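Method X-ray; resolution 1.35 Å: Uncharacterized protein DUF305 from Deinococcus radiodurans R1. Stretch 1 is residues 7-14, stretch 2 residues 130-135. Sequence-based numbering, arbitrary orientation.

Stretch 1, residues 7-14: PPATPQEV
Stretch 2 130-135: ARPEVE

A helix-start amide can be met by a side chain from a stretch far away in sequence, and this contact, burying 250 Å² in total, is a compact example in which an arginine-to-carbonyl bond adds a second link. R131 (82 Å²) and E13 (80 Å²) supply most of that area. In the first stretch P7 to T10 run extended (psi 141 to 159°) before the helix begins at P11; in the second, A130 (psi 158°) and R131 (phi/psi -47/130°), the N-cap, precede a helix that begins at P132. The CA atoms of A9 and R131 lie 7.2 Å apart, those of E13 and V134 7.3 Å, so the register advances in the same sense along both stretches.

Capping comes first. T10, with chi1 p, occupies the N-cap: E13 N donates to T10 OG1 at 3.0 Å, while T10 N donates to E13 OE1 at 2.9 Å. V14 N closes the first turn on T10 O at 2.9 Å. R131 O accepts from E135 N at 3.0 Å and, weakly, from V134 N at 2.9 Å. Proline suits P11 and P132, first-turn positions where a helix needs no amide donor.

Two hydrogen bonds cross the gap. E13 is buried, its CA-to-CB bond pointing toward the other stretch; with chi1 m and chi2 t (chi3 -34°), it accepts from R131 N at its OE2, 2.8 Å away; one carboxylate thus serves both helix starts. The CA-to-CB bond of R131 points toward stretch 1, its chi1 to chi3 all t and chi4 93°, so that NH1 reaches P7 O, near the guanidinium plane, in a very short 2.4 Å bond that is almost linear at 175°. The long arginine can span this distance, and R131 NE is held by a salt bridge to E133 OE2 at 2.9 Å, with E133 chi1 p.

A water supplements these bonds, donating to E13 OE1 at 2.8 Å and P8 O at 3.3 Å and weakly accepting from R131 NH1 at 3.4 Å.

Van der Waals contacts are few, and these pack aliphatic carbons against the carboxylate: V134 CB, on a buried residue with chi1 t whose CA-to-CB bond points toward stretch 1, lies 4.2 Å from E13 OE2, and A130 CB 3.7 Å from that same OE2.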

# COMPACT_ATOMS: atom_id res chain seq x y z
N PRO A 7 6.01 -17.84 21.85
CA PRO A 7 4.55 -17.78 21.87
C PRO A 7 3.99 -17.45 20.48
O PRO A 7 4.56 -16.62 19.77
CB PRO A 7 4.26 -16.65 22.86
CG PRO A 7 5.47 -15.76 22.79
CD PRO A 7 6.64 -16.64 22.44
N PRO A 8 2.87 -18.08 20.10
CA PRO A 8 2.38 -17.93 18.73
C PRO A 8 1.80 -16.54 18.49
O PRO A 8 1.41 -15.85 19.45
CB PRO A 8 1.29 -19.01 18.61
CG PRO A 8 1.37 -19.83 19.89
CD PRO A 8 1.98 -18.93 20.91
N ALA A 9 1.77 -16.12 17.23
CA ALA A 9 1.19 -14.82 16.87
C ALA A 9 -0.29 -14.81 17.26
O ALA A 9 -0.99 -15.81 17.10
CB ALA A 9 1.33 -14.58 15.39
N THR A 10 -0.77 -13.67 17.76
CA THR A 10 -2.17 -13.56 18.19
C THR A 10 -3.08 -13.46 16.96
O THR A 10 -2.63 -13.11 15.87
CB THR A 10 -2.40 -12.30 19.05
OG1 THR A 10 -2.21 -11.14 18.23
CG2 THR A 10 -1.42 -12.23 20.25
N PRO A 11 -4.36 -13.78 17.13
CA PRO A 11 -5.28 -13.61 16.00
C PRO A 11 -5.27 -12.17 15.42
O PRO A 11 -5.33 -11.99 14.20
CB PRO A 11 -6.65 -13.95 16.61
CG PRO A 11 -6.30 -14.95 17.71
CD PRO A 11 -5.01 -14.42 18.29
N GLN A 12 -5.15 -11.17 16.28
CA GLN A 12 -5.04 -9.78 15.80
C GLN A 12 -3.77 -9.57 14.97
O GLN A 12 -3.80 -8.88 13.94
CB GLN A 12 -5.07 -8.79 16.97
CG GLN A 12 -4.82 -7.35 16.59
CD GLN A 12 -4.71 -6.42 17.81
OE1 GLN A 12 -4.26 -6.83 18.89
NE2 GLN A 12 -5.10 -5.16 17.62
N GLU A 13 -2.64 -10.14 15.42
CA GLU A 13 -1.40 -10.00 14.65
C GLU A 13 -1.49 -10.72 13.32
O GLU A 13 -1.03 -10.20 12.28
CB GLU A 13 -0.21 -10.55 15.45
CG GLU A 13 0.14 -9.67 16.64
CD GLU A 13 1.15 -10.30 17.58
OE1 GLU A 13 1.16 -11.53 17.77
OE2 GLU A 13 1.94 -9.52 18.14
N VAL A 14 -2.05 -11.92 13.32
CA VAL A 14 -2.20 -12.67 12.07
C VAL A 14 -3.08 -11.88 11.09
O VAL A 14 -2.73 -11.70 9.92
CB VAL A 14 -2.80 -14.06 12.34
CG1 VAL A 14 -3.14 -14.78 11.02
CG2 VAL A 14 -1.83 -14.89 13.18
N ALA A 130 2.98 -5.58 21.22
CA ALA A 130 2.91 -6.59 20.17
C ALA A 130 4.21 -7.39 20.12
O ALA A 130 5.25 -6.94 20.61
CB ALA A 130 2.63 -5.92 18.80
N ARG A 131 4.12 -8.58 19.54
CA ARG A 131 5.29 -9.43 19.25
C ARG A 131 6.39 -8.60 18.58
O ARG A 131 6.11 -7.87 17.65
CB ARG A 131 4.80 -10.52 18.31
CG ARG A 131 5.83 -11.37 17.67
CD ARG A 131 5.13 -12.39 16.77
NE ARG A 131 5.93 -13.60 16.61
CZ ARG A 131 5.81 -14.67 17.38
NH1 ARG A 131 4.91 -14.68 18.36
NH2 ARG A 131 6.57 -15.72 17.18
N PRO A 132 7.64 -8.68 19.07
CA PRO A 132 8.70 -7.80 18.56
C PRO A 132 8.80 -7.66 17.03
O PRO A 132 8.94 -6.53 16.54
CB PRO A 132 9.98 -8.39 19.17
CG PRO A 132 9.50 -8.97 20.48
CD PRO A 132 8.11 -9.54 20.18
N GLU A 133 8.75 -8.76 16.28
CA GLU A 133 8.90 -8.66 14.83
C GLU A 133 7.73 -7.93 14.19
O GLU A 133 7.89 -7.29 13.14
CB GLU A 133 9.05 -10.04 14.19
CG GLU A 133 7.87 -10.98 14.43
CD GLU A 133 8.09 -12.34 13.79
OE1 GLU A 133 8.98 -12.43 12.92
OE2 GLU A 133 7.40 -13.32 14.14
N VAL A 134 6.57 -8.02 14.83
CA VAL A 134 5.39 -7.32 14.33
C VAL A 134 5.53 -5.84 14.64
O VAL A 134 5.26 -5.00 13.80
CB VAL A 134 4.06 -7.91 14.88
CG1 VAL A 134 2.86 -7.08 14.45
CG2 VAL A 134 3.90 -9.36 14.40
N GLU A 135 6.03 -5.52 15.84
CA GLU A 135 6.25 -4.12 16.18
C GLU A 135 7.25 -3.48 15.21
O GLU A 135 7.06 -2.35 14.76
CB GLU A 135 6.74 -3.96 17.64
CG GLU A 135 6.82 -2.49 18.05
CD GLU A 135 7.42 -2.25 19.41
OE1 GLU A 135 7.99 -3.20 20.00
OE2 GLU A 135 7.32 -1.10 19.90
O HOH W 1 2.50 -12.76 19.84